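Local coordinates for thiaminase-I (Naegleria gruberi, PDB 4HCW), which belongs to a thiaminase family of two-domain alpha/beta enzymes that resemble the periplasmic binding proteins in fold, at residues D189-D194 and A350-P355; T160-Y165 and S182-S187; A57-L62 and D340-E345; L168-S173 and V177-S182. One frame throughout, in Å; residues are numbered along the deposited sequence.

Interaction 1: residues D189-D194 and A350-P355; sequences DQVNKD and AGVLRP
Val191 meets Val352 and Leu353 without any ring or other flat group in between; the guanidinium of Arg354, to one side of the contact, has Ala350 O over one face, offset toward the rim. That same Ala350 O accepts the helical bond from Arg354 N (3.1 Å). The contact proper is made of methyl groups and is small, about 105 Å² for both sides together. The CB of Val191 points toward helix 343-353, and both of its methyls touch Leu353, while CG2 alone also reaches Val352. CG2 lies 3.9 Å from CG1 of Val352, the two valines sliding past each other in opposite directions. CG1 of Val191 rests 4.0 Å from CD2 of Leu353. With CG1 anti to the backbone N (chi1 174°), both branches of Val191 face the helix, and CG2 also comes within 4.1 Å of Leu353 CD2. Pro185 and Phe356 close around Val191, and Leu353 packs on Pro185 as well, so the proline borders both partners. Immediately after Val191 the backbone turns into helix 193-203. Asn192 is its N-cap: OD1 accepts from Asp194 N at 3.0 Å, in a bent bond of 136° at the hydrogen. The arrangement is therefore an apolar loop residue laid on the C-terminal part of helix 343-353, directly followed by an asparagine N-cap that starts the next helix of the bundle around it.

Interaction 2: residues T160-Y165 and S182-S187; sequences TVFGLY and SDLPQS
This is a buried apolar contact between helix 158-169 and the loop that leads from strand 176-179 to helix 193-203, formed by Phe162 and Tyr165 on the helix and Leu184 and Pro185 on the loop. The two aromatic residues stand three positions apart, nearly one turn, and therefore lie on one side of the helix; each has CG anti to its own backbone N (chi1 168° in Phe162, 178° in Tyr165), which swings both rings out to the loop. Leu184 approaches Phe162 at the ring edge, in the ring plane, with CD2 3.6 Å from CE1, and the two side chains cross at about a right angle. Pro185 meets the far end of the tyrosine obliquely: its CG is 3.8 Å from Tyr165 OH and 3.9 Å from Tyr165 CE2, the side chains passing in opposite directions. Successive loop residues thus take successive aromatic partners, and about 142 Å² is buried in total. The hydroxyl of Tyr165 is not left among carbons, since it accepts from the backbone N of Asn192 farther along the same loop. Helix 343-353 packs on both partners: Val346 and Cys349 touch Phe162, Cys349 also touches Pro185, and Leu353 reaches Tyr165. Helix, strand and returning loop follow one another in the chain here, and the contact packs the loop back on the helix in an alpha/beta fold.

Interaction 3: residues A57-L62 and D340-E345; sequences ASLQSL and DFANKE
Leu59 and Asn343 both place CG anti to their carbonyl carbon and beside their backbone N (chi1 -65° and -67°), and Leu59 is then extended, its CD1 standing anti to CA. That one methyl makes the contact. It lies 3.9 Å from ND2 of Asn343, the side chains crossing at about a right angle, and 4.0 Å from CB of Ala342. Leu76 of helix 73-77 also packs on Leu59, and Tyr75 on Ala342. Ala342 is the N-cap of helix 343-353, and its backbone N bonds to OE2 of Glu345 at 3.2 Å (157° at the hydrogen), met from above the carboxylate plane. This is the reciprocal half of a capping box; the alanine has no side-chain acceptor to give the other half. Instead, the carboxylate of Asp56, just ahead of the 57-62 segment, accepts from the backbone N of Asn343 and of Lys344. ND2 of Asn343 bonds to Cys53 O, and toward the leucine methyl the buried amide makes van der Waals contact: the polar bonds hold the helix start, and the leucine methyl fills in beside them.

Interaction 4: residues L168-S173 and V177-S182; sequences LLQSSS and VDIKAS
Gln170 and Ser172 pack on Val177 and Ile179 in the helix-to-strand connection of the alpha/beta fold, where the extended chain after helix 158-169 doubles back on strand 176-179, itself paired in parallel with strand 335-338. From Gln170 to Ser172 side chains alternate: the CB atoms of Gln170 and Ser172 point toward the strand, while that of Ser171 points away. The close part is built of carbon atoms. CB of Gln170 lies 3.8 Å from CG1 of Val177, and the chain then bends at chi2 (80°) to lay its end across Ile179, where CD of Gln170 is 3.9 Å from CG2. NE2 of the same amide bonds to Gln166 O, one helical turn back. Beyond Val177, Ser172 brings CB to 3.9 Å from CG2, so that the two valine methyls serve different residues. The solvent side is that of Ser171, an exposed residue turned from the strand. Asp178, which does not touch the 168-173 segment, forms a salt bridge with Arg337. About 172 Å² is buried in all. Ser172 turns its hydroxyl anti to the backbone N, where OG hydrogen-bonds to OG of Ser174.

How the interactions relate
Interactions 1, 2 and 3 are buried, whereas interaction 4 is partly open, with exposed Ser171 facing away from the strand. Helix 343-353 serves interaction 3 at its start and interaction 1 near its other end; helix 158-169 serves interactions 2 and 4, which also share Ser182. Interactions 1 and 2 adjoin through Tyr165. Phe341 of interaction 3 touches Phe162 and Leu184 of interaction 2, and Asp340 OD1 bonds to Ala181 N of interaction 4. All four meet largely through carbon, and both 1 and 3 lie beside a helix start: an asparagine cap in 1, and in 3 a Glu345 bond with the Asp56 carboxylate close by.

Interaction 1: residues D189-D194 and A350-P355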
loop_
_atom_site.group_PDB
_atom_site.type_symbol
_atom_site.label_atom_id
_atom_site.label_comp_id
_atom_site.label_asym_id
_atom_site.label_seq_id
_atom_site.Cartn_x
_atom_site.Cartn_y
_atom_site.Cartn_z
ATOM N N ASP A 189 -22.789 19.810 -1.529
ATOM C CA ASP A 189 -22.526 21.151 -1.026
ATOM C C ASP A 189 -21.440 21.110 0.045
ATOM O O ASP A 189 -20.946 22.148 0.487
ATOM C CB ASP A 189 -23.807 21.770 -0.464
ATOM C CG ASP A 189 -24.577 20.812 0.425
ATOM O OD1 ASP A 189 -25.378 20.016 -0.109
ATOM O OD2 ASP A 189 -24.386 20.857 1.659
ATOM N N GLN A 190 -21.075 19.899 0.454
ATOM C CA GLN A 190 -20.023 19.701 1.441
ATOM C C GLN A 190 -18.696 19.408 0.748
ATOM O O GLN A 190 -17.649 19.342 1.390
ATOM C CB GLN A 190 -20.384 18.554 2.386
ATOM C CG GLN A 190 -21.736 18.712 3.065
ATOM C CD GLN A 190 -22.070 17.545 3.973
ATOM O OE1 GLN A 190 -21.184 16.807 4.405
ATOM N NE2 GLN A 190 -23.354 17.368 4.263
ATOM N N VAL A 191 -18.753 19.229 -0.569
ATOM C CA VAL A 191 -17.556 18.990 -1.366
ATOM C C VAL A 191 -16.723 20.264 -1.475
ATOM O O VAL A 191 -17.191 21.276 -1.995
ATOM C CB VAL A 191 -17.913 18.501 -2.785
ATOM C CG1 VAL A 191 -16.663 18.410 -3.649
ATOM C CG2 VAL A 191 -18.628 17.159 -2.722
ATOM N N ASN A 192 -15.490 20.207 -0.978
ATOM C CA ASN A 192 -14.591 21.354 -1.020
ATOM C C ASN A 192 -14.162 21.664 -2.451
ATOM O O ASN A 192 -13.413 20.902 -3.062
ATOM C CB ASN A 192 -13.367 21.102 -0.137
ATOM C CG ASN A 192 -12.583 22.369 0.157
ATOM O OD1 ASN A 192 -12.436 23.243 -0.699
ATOM N ND2 ASN A 192 -12.071 22.474 1.378
ATOM N N LYS A 193 -14.636 22.789 -2.975
ATOM C CA LYS A 193 -14.382 23.161 -4.364
ATOM C C LYS A 193 -12.915 23.483 -4.642
ATOM O O LYS A 193 -12.446 23.330 -5.770
ATOM C CB LYS A 193 -15.270 24.337 -4.779
ATOM C CG LYS A 193 -16.538 23.928 -5.512
ATOM C CD LYS A 193 -17.407 23.015 -4.666
ATOM C CE LYS A 193 -18.646 22.570 -5.423
ATOM N NZ LYS A 193 -19.525 21.712 -4.582
ATOM N N ASP A 194 -12.196 23.928 -3.617
ATOM C CA ASP A 194 -10.775 24.220 -3.758
ATOM C C ASP A 194 -9.979 22.933 -3.940
ATOM O O ASP A 194 -8.996 22.894 -4.681
ATOM C CB ASP A 194 -10.258 24.995 -2.546
ATOM C CG ASP A 194 -10.878 26.374 -2.427
ATOM O OD1 ASP A 194 -11.197 26.976 -3.474
ATOM O OD2 ASP A 194 -11.047 26.856 -1.286
ATOM N N ALA A 350 -16.652 8.436 -2.468
ATOM C CA ALA A 350 -16.148 8.477 -3.834
ATOM C C ALA A 350 -17.277 8.761 -4.817
ATOM O O ALA A 350 -17.095 9.485 -5.796
ATOM C CB ALA A 350 -15.464 7.171 -4.181
ATOM N N GLY A 351 -18.445 8.187 -4.545
ATOM C CA GLY A 351 -19.607 8.381 -5.391
ATOM C C GLY A 351 -20.095 9.817 -5.387
ATOM O O GLY A 351 -20.620 10.308 -6.383
ATOM N N VAL A 352 -19.921 10.491 -4.256
ATOM C CA VAL A 352 -20.314 11.887 -4.128
ATOM C C VAL A 352 -19.334 12.790 -4.872
ATOM O O VAL A 352 -19.736 13.731 -5.558
ATOM C CB VAL A 352 -20.384 12.314 -2.645
ATOM C CG1 VAL A 352 -20.605 13.814 -2.523
ATOM C CG2 VAL A 352 -21.479 11.545 -1.924
ATOM N N LEU A 353 -18.047 12.482 -4.744
ATOM C CA LEU A 353 -16.988 13.314 -5.305
ATOM C C LEU A 353 -16.908 13.271 -6.831
ATOM O O LEU A 353 -16.652 14.293 -7.466
ATOM C CB LEU A 353 -15.635 12.922 -4.705
ATOM C CG LEU A 353 -15.456 13.172 -3.206
ATOM C CD1 LEU A 353 -14.195 12.496 -2.699
ATOM C CD2 LEU A 353 -15.419 14.663 -2.910
ATOM N N ARG A 354 -17.127 12.093 -7.408
ATOM C CA ARG A 354 -16.939 11.881 -8.849
ATOM C C ARG A 354 -17.594 12.893 -9.807
ATOM O O ARG A 354 -16.945 13.335 -10.756
ATOM C CB ARG A 354 -17.282 10.440 -9.256
ATOM C CG ARG A 354 -16.114 9.476 -9.119
ATOM C CD ARG A 354 -16.301 8.239 -9.984
ATOM N NE ARG A 354 -17.284 7.316 -9.428
ATOM C CZ ARG A 354 -16.978 6.274 -8.661
ATOM N NH1 ARG A 354 -15.712 6.020 -8.358
ATOM N NH2 ARG A 354 -17.937 5.486 -8.197
ATOM N N PRO A 355 -18.871 13.257 -9.577
ATOM C CA PRO A 355 -19.469 14.253 -10.475
ATOM C C PRO A 355 -18.740 15.597 -10.450
ATOM O O PRO A 355 -18.787 16.336 -11.433
ATOM C CB PRO A 355 -20.886 14.415 -9.920
ATOM C CG PRO A 355 -21.173 13.120 -9.255
ATOM C CD PRO A 355 -19.871 12.696 -8.649
#

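Interaction 2: residues T160-Y165 and S182-S187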
loop_
_atom_site.group_PDB
_atom_site.type_symbol
_atom_site.label_atom_id
_atom_site.label_comp_id
_atom_site.label_asym_id
_atom_site.label_seq_id
_atom_site.Cartn_x
_atom_site.Cartn_y
_atom_site.Cartn_z
ATOM N N THR A 160 -9.127 5.422 -4.909
ATOM C CA THR A 160 -8.187 6.459 -5.326
ATOM C C THR A 160 -8.837 7.841 -5.293
ATOM O O THR A 160 -8.215 8.819 -4.873
ATOM C CB THR A 160 -7.632 6.178 -6.736
ATOM O OG1 THR A 160 -7.076 4.858 -6.776
ATOM C CG2 THR A 160 -6.554 7.189 -7.097
ATOM N N VAL A 161 -10.088 7.914 -5.737
ATOM C CA VAL A 161 -10.855 9.153 -5.681
ATOM C C VAL A 161 -10.982 9.627 -4.238
ATOM O O VAL A 161 -10.766 10.802 -3.936
ATOM C CB VAL A 161 -12.262 8.974 -6.284
ATOM C CG1 VAL A 161 -13.137 10.179 -5.974
ATOM C CG2 VAL A 161 -12.172 8.741 -7.784
ATOM N N PHE A 162 -11.326 8.698 -3.352
ATOM C CA PHE A 162 -11.425 8.986 -1.926
ATOM C C PHE A 162 -10.077 9.404 -1.343
ATOM O O PHE A 162 -9.997 10.340 -0.548
ATOM C CB PHE A 162 -11.966 7.765 -1.176
ATOM C CG PHE A 162 -11.837 7.859 0.319
ATOM C CD1 PHE A 162 -12.746 8.592 1.061
ATOM C CD2 PHE A 162 -10.809 7.206 0.982
ATOM C CE1 PHE A 162 -12.630 8.681 2.436
ATOM C CE2 PHE A 162 -10.688 7.290 2.357
ATOM C CZ PHE A 162 -11.600 8.028 3.084
ATOM N N GLY A 163 -9.022 8.703 -1.747
ATOM C CA GLY A 163 -7.692 8.941 -1.215
ATOM C C GLY A 163 -7.114 10.296 -1.572
ATOM O O GLY A 163 -6.699 11.050 -0.692
ATOM N N LEU A 164 -7.086 10.606 -2.865
ATOM C CA LEU A 164 -6.496 11.854 -3.342
ATOM C C LEU A 164 -7.206 13.085 -2.791
ATOM O O LEU A 164 -6.567 14.093 -2.493
ATOM C CB LEU A 164 -6.481 11.899 -4.869
ATOM C CG LEU A 164 -5.550 10.906 -5.563
ATOM C CD1 LEU A 164 -5.511 11.185 -7.051
ATOM C CD2 LEU A 164 -4.152 10.969 -4.967
ATOM N N TYR A 165 -8.527 13.000 -2.663
ATOM C CA TYR A 165 -9.308 14.102 -2.117
ATOM C C TYR A 165 -8.883 14.407 -0.686
ATOM O O TYR A 165 -8.666 15.564 -0.329
ATOM C CB TYR A 165 -10.806 13.787 -2.169
ATOM C CG TYR A 165 -11.681 14.873 -1.579
ATOM C CD1 TYR A 165 -12.088 15.959 -2.346
ATOM C CD2 TYR A 165 -12.102 14.811 -0.255
ATOM C CE1 TYR A 165 -12.886 16.955 -1.808
ATOM C CE2 TYR A 165 -12.899 15.802 0.289
ATOM C CZ TYR A 165 -13.290 16.870 -0.491
ATOM O OH TYR A 165 -14.083 17.854 0.050
ATOM N N SER A 182 -17.460 11.987 9.876
ATOM C CA SER A 182 -18.001 13.341 9.905
ATOM C C SER A 182 -17.087 14.327 9.179
ATOM O O SER A 182 -17.185 15.538 9.376
ATOM C CB SER A 182 -18.232 13.795 11.348
ATOM O OG SER A 182 -17.042 13.695 12.111
ATOM N N ASP A 183 -16.199 13.799 8.342
ATOM C CA ASP A 183 -15.295 14.623 7.548
ATOM C C ASP A 183 -15.474 14.333 6.062
ATOM O O ASP A 183 -14.776 14.901 5.221
ATOM C CB ASP A 183 -13.841 14.374 7.955
ATOM C CG ASP A 183 -13.537 14.852 9.361
ATOM O OD1 ASP A 183 -14.110 15.880 9.779
ATOM O OD2 ASP A 183 -12.724 14.199 10.048
ATOM N N LEU A 184 -16.412 13.446 5.748
ATOM C CA LEU A 184 -16.661 13.047 4.369
ATOM C C LEU A 184 -17.868 13.778 3.789
ATOM O O LEU A 184 -18.899 13.899 4.452
ATOM C CB LEU A 184 -16.890 11.536 4.285
ATOM C CG LEU A 184 -15.859 10.633 4.965
ATOM C CD1 LEU A 184 -16.182 9.169 4.707
ATOM C CD2 LEU A 184 -14.452 10.967 4.501
ATOM N N PRO A 185 -17.736 14.273 2.548
ATOM C CA PRO A 185 -18.831 14.923 1.819
ATOM C C PRO A 185 -20.041 14.002 1.711
ATOM O O PRO A 185 -19.918 12.882 1.216
ATOM C CB PRO A 185 -18.228 15.166 0.434
ATOM C CG PRO A 185 -16.766 15.274 0.681
ATOM C CD PRO A 185 -16.476 14.297 1.784
ATOM N N GLN A 186 -21.194 14.474 2.170
ATOM C CA GLN A 186 -22.381 13.631 2.256
ATOM C C GLN A 186 -23.352 13.874 1.102
ATOM O O GLN A 186 -24.086 12.970 0.697
ATOM C CB GLN A 186 -23.090 13.860 3.593
ATOM C CG GLN A 186 -23.915 12.678 4.072
ATOM C CD GLN A 186 -23.053 11.502 4.487
ATOM O OE1 GLN A 186 -21.874 11.661 4.803
ATOM N NE2 GLN A 186 -23.639 10.310 4.487
ATOM N N SER A 187 -23.353 15.094 0.576
ATOM C CA SER A 187 -24.289 15.468 -0.478
ATOM C C SER A 187 -23.576 15.965 -1.728
ATOM O O SER A 187 -23.544 15.282 -2.752
ATOM C CB SER A 187 -25.251 16.545 0.028
ATOM O OG SER A 187 -25.985 16.089 1.151
#

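Interaction 3: residues A57-L62 and D340-E345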
loop_
_atom_site.group_PDB
_atom_site.type_symbol
_atom_site.label_atom_id
_atom_site.label_comp_id
_atom_site.label_asym_id
_atom_site.label_seq_id
_atom_site.Cartn_x
_atom_site.Cartn_y
_atom_site.Cartn_z
ATOM N N ALA A 57 -17.615 -7.148 5.170
ATOM C CA ALA A 57 -18.075 -8.427 5.696
ATOM C C ALA A 57 -16.930 -9.210 6.332
ATOM O O ALA A 57 -17.116 -9.889 7.342
ATOM C CB ALA A 57 -18.732 -9.246 4.597
ATOM N N SER A 58 -15.745 -9.106 5.738
ATOM C CA SER A 58 -14.574 -9.818 6.234
ATOM C C SER A 58 -14.001 -9.154 7.482
ATOM O O SER A 58 -13.383 -9.813 8.318
ATOM C CB SER A 58 -13.503 -9.917 5.147
ATOM O OG SER A 58 -13.993 -10.607 4.011
ATOM N N LEU A 59 -14.211 -7.847 7.604
ATOM C CA LEU A 59 -13.745 -7.107 8.771
ATOM C C LEU A 59 -14.623 -7.385 9.988
ATOM O O LEU A 59 -14.262 -7.049 11.116
ATOM C CB LEU A 59 -13.709 -5.605 8.479
ATOM C CG LEU A 59 -12.722 -5.141 7.406
ATOM C CD1 LEU A 59 -12.770 -3.629 7.254
ATOM C CD2 LEU A 59 -11.313 -5.606 7.737
ATOM N N GLN A 60 -15.778 -7.999 9.750
ATOM C CA GLN A 60 -16.701 -8.346 10.824
ATOM C C GLN A 60 -16.300 -9.656 11.497
ATOM O O GLN A 60 -16.517 -9.840 12.694
ATOM C CB GLN A 60 -18.133 -8.446 10.291
ATOM N N SER A 61 -15.717 -10.563 10.719
ATOM C CA SER A 61 -15.294 -11.859 11.237
ATOM C C SER A 61 -13.803 -12.092 11.010
ATOM O O SER A 61 -13.401 -12.709 10.023
ATOM C CB SER A 61 -16.113 -12.986 10.601
ATOM O OG SER A 61 -15.990 -12.976 9.190
ATOM N N LEU A 62 -12.989 -11.596 11.937
ATOM C CA LEU A 62 -11.539 -11.704 11.834
ATOM C C LEU A 62 -11.047 -13.109 12.167
ATOM O O LEU A 62 -11.569 -13.755 13.075
ATOM C CB LEU A 62 -10.869 -10.689 12.762
ATOM C CG LEU A 62 -11.197 -9.215 12.520
ATOM C CD1 LEU A 62 -10.669 -8.354 13.657
ATOM C CD2 LEU A 62 -10.628 -8.750 11.189
ATOM N N ASP A 340 -13.682 5.797 12.377
ATOM C CA ASP A 340 -14.957 5.143 12.659
ATOM C C ASP A 340 -15.701 4.657 11.416
ATOM O O ASP A 340 -16.928 4.558 11.424
ATOM C CB ASP A 340 -15.861 6.070 13.479
ATOM C CG ASP A 340 -15.976 7.461 12.877
ATOM O OD1 ASP A 340 -15.694 7.622 11.672
ATOM O OD2 ASP A 340 -16.355 8.395 13.615
ATOM N N PHE A 341 -14.964 4.351 10.354
ATOM C CA PHE A 341 -15.586 3.871 9.123
ATOM C C PHE A 341 -14.641 3.014 8.289
ATOM O O PHE A 341 -13.435 2.983 8.532
ATOM C CB PHE A 341 -16.126 5.041 8.291
ATOM C CG PHE A 341 -15.058 5.950 7.744
ATOM C CD1 PHE A 341 -14.498 6.940 8.535
ATOM C CD2 PHE A 341 -14.625 5.822 6.435
ATOM C CE1 PHE A 341 -13.520 7.779 8.032
ATOM C CE2 PHE A 341 -13.650 6.659 5.926
ATOM C CZ PHE A 341 -13.097 7.638 6.726
ATOM N N ALA A 342 -15.197 2.317 7.303
ATOM C CA ALA A 342 -14.404 1.451 6.442
ATOM C C ALA A 342 -14.801 1.566 4.971
ATOM O O ALA A 342 -14.927 2.667 4.437
ATOM C CB ALA A 342 -14.495 0.008 6.912
ATOM N N ASN A 343 -15.007 0.420 4.329
ATOM C CA ASN A 343 -15.188 0.365 2.879
ATOM C C ASN A 343 -16.480 0.981 2.344
ATOM O O ASN A 343 -16.485 1.570 1.263
ATOM C CB ASN A 343 -15.041 -1.074 2.379
ATOM C CG ASN A 343 -13.631 -1.603 2.543
ATOM O OD1 ASN A 343 -12.753 -1.317 1.730
ATOM N ND2 ASN A 343 -13.406 -2.376 3.600
ATOM N N LYS A 344 -17.570 0.840 3.092
ATOM C CA LYS A 344 -18.858 1.368 2.656
ATOM C C LYS A 344 -18.822 2.888 2.517
ATOM O O LYS A 344 -19.307 3.441 1.532
ATOM C CB LYS A 344 -19.972 0.952 3.620
ATOM C CG LYS A 344 -21.365 1.372 3.175
ATOM C CD LYS A 344 -22.428 0.932 4.169
ATOM N N GLU A 345 -18.236 3.555 3.504
ATOM C CA GLU A 345 -18.157 5.012 3.494
ATOM C C GLU A 345 -17.176 5.522 2.442
ATOM O O GLU A 345 -17.392 6.577 1.846
ATOM C CB GLU A 345 -17.785 5.549 4.880
ATOM C CG GLU A 345 -18.882 5.405 5.928
ATOM C CD GLU A 345 -19.031 3.984 6.439
ATOM O OE1 GLU A 345 -20.076 3.678 7.051
ATOM O OE2 GLU A 345 -18.102 3.174 6.233
#

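Interaction 4: residues L168-S173 and V177-S182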
loop_
_atom_site.group_PDB
_atom_site.type_symbol
_atom_site.label_atom_id
_atom_site.label_comp_id
_atom_site.label_asym_id
_atom_site.label_seq_id
_atom_site.Cartn_x
_atom_site.Cartn_y
_atom_site.Cartn_z
ATOM N N LEU A 168 -5.225 15.846 -0.525
ATOM C CA LEU A 168 -5.201 17.256 -0.895
ATOM C C LEU A 168 -5.816 18.108 0.210
ATOM O O LEU A 168 -5.395 19.241 0.441
ATOM C CB LEU A 168 -5.972 17.479 -2.198
ATOM C CG LEU A 168 -5.404 16.903 -3.495
ATOM C CD1 LEU A 168 -6.497 16.780 -4.545
ATOM C CD2 LEU A 168 -4.275 17.770 -4.012
ATOM N N LEU A 169 -6.811 17.548 0.890
ATOM C CA LEU A 169 -7.564 18.281 1.902
ATOM C C LEU A 169 -6.832 18.372 3.239
ATOM O O LEU A 169 -6.282 19.420 3.582
ATOM C CB LEU A 169 -8.944 17.647 2.099
ATOM C CG LEU A 169 -9.886 18.303 3.110
ATOM C CD1 LEU A 169 -10.142 19.759 2.751
ATOM C CD2 LEU A 169 -11.194 17.530 3.196
ATOM N N GLN A 170 -6.828 17.275 3.990
ATOM C CA GLN A 170 -6.267 17.266 5.340
ATOM C C GLN A 170 -4.757 17.488 5.379
ATOM O O GLN A 170 -4.047 17.218 4.410
ATOM C CB GLN A 170 -6.614 15.964 6.069
ATOM C CG GLN A 170 -7.956 15.979 6.788
ATOM C CD GLN A 170 -9.127 15.736 5.858
ATOM O OE1 GLN A 170 -10.269 16.060 6.183
ATOM N NE2 GLN A 170 -8.851 15.154 4.696
ATOM N N SER A 171 -4.284 17.987 6.516
ATOM C CA SER A 171 -2.858 18.156 6.766
ATOM C C SER A 171 -2.573 17.817 8.223
ATOM O O SER A 171 -3.407 18.060 9.096
ATOM C CB SER A 171 -2.419 19.589 6.462
ATOM O OG SER A 171 -3.008 20.506 7.367
ATOM N N SER A 172 -1.399 17.255 8.486
ATOM C CA SER A 172 -1.053 16.831 9.837
ATOM C C SER A 172 0.421 17.057 10.151
ATOM O O SER A 172 1.267 17.042 9.257
ATOM C CB SER A 172 -1.413 15.356 10.039
ATOM O OG SER A 172 -1.085 14.922 11.349
ATOM N N SER A 173 0.717 17.270 11.429
ATOM C CA SER A 173 2.093 17.413 11.886
ATOM C C SER A 173 2.693 16.036 12.149
ATOM O O SER A 173 3.887 15.816 11.940
ATOM C CB SER A 173 2.153 18.264 13.155
ATOM O OG SER A 173 1.383 17.686 14.194
ATOM N N VAL A 177 -2.715 10.532 9.646
ATOM C CA VAL A 177 -3.833 11.424 9.359
ATOM C C VAL A 177 -5.148 10.674 9.550
ATOM O O VAL A 177 -5.710 10.126 8.601
ATOM C CB VAL A 177 -3.757 11.978 7.925
ATOM C CG1 VAL A 177 -4.789 13.079 7.725
ATOM C CG2 VAL A 177 -2.359 12.500 7.634
ATOM N N ASP A 178 -5.629 10.649 10.788
ATOM C CA ASP A 178 -6.834 9.904 11.132
ATOM C C ASP A 178 -8.094 10.742 10.943
ATOM O O ASP A 178 -8.313 11.721 11.655
ATOM C CB ASP A 178 -6.751 9.400 12.574
ATOM C CG ASP A 178 -5.557 8.494 12.806
ATOM O OD1 ASP A 178 -4.615 8.532 11.988
ATOM O OD2 ASP A 178 -5.560 7.749 13.809
ATOM N N ILE A 179 -8.923 10.348 9.982
ATOM C CA ILE A 179 -10.167 11.057 9.710
ATOM C C ILE A 179 -11.379 10.229 10.125
ATOM O O ILE A 179 -11.307 9.001 10.206
ATOM C CB ILE A 179 -10.293 11.429 8.220
ATOM C CG1 ILE A 179 -10.366 10.169 7.356
ATOM C CG2 ILE A 179 -9.125 12.304 7.791
ATOM C CD1 ILE A 179 -10.527 10.455 5.878
ATOM N N LYS A 180 -12.489 10.907 10.394
ATOM C CA LYS A 180 -13.724 10.230 10.776
ATOM C C LYS A 180 -14.822 10.457 9.743
ATOM O O LYS A 180 -14.668 11.268 8.830
ATOM C CB LYS A 180 -14.180 10.682 12.165
ATOM C CG LYS A 180 -14.096 12.181 12.396
ATOM N N ALA A 181 -15.930 9.736 9.892
ATOM C CA ALA A 181 -17.028 9.792 8.929
ATOM C C ALA A 181 -17.667 11.175 8.845
ATOM O O ALA A 181 -18.332 11.500 7.861
ATOM C CB ALA A 181 -18.077 8.741 9.259
ATOM N N SER A 182 -17.460 11.987 9.876
ATOM C CA SER A 182 -18.001 13.341 9.905
ATOM C C SER A 182 -17.087 14.327 9.179
ATOM O O SER A 182 -17.185 15.538 9.376
ATOM C CB SER A 182 -18.232 13.795 11.348
ATOM O OG SER A 182 -17.042 13.695 12.111
#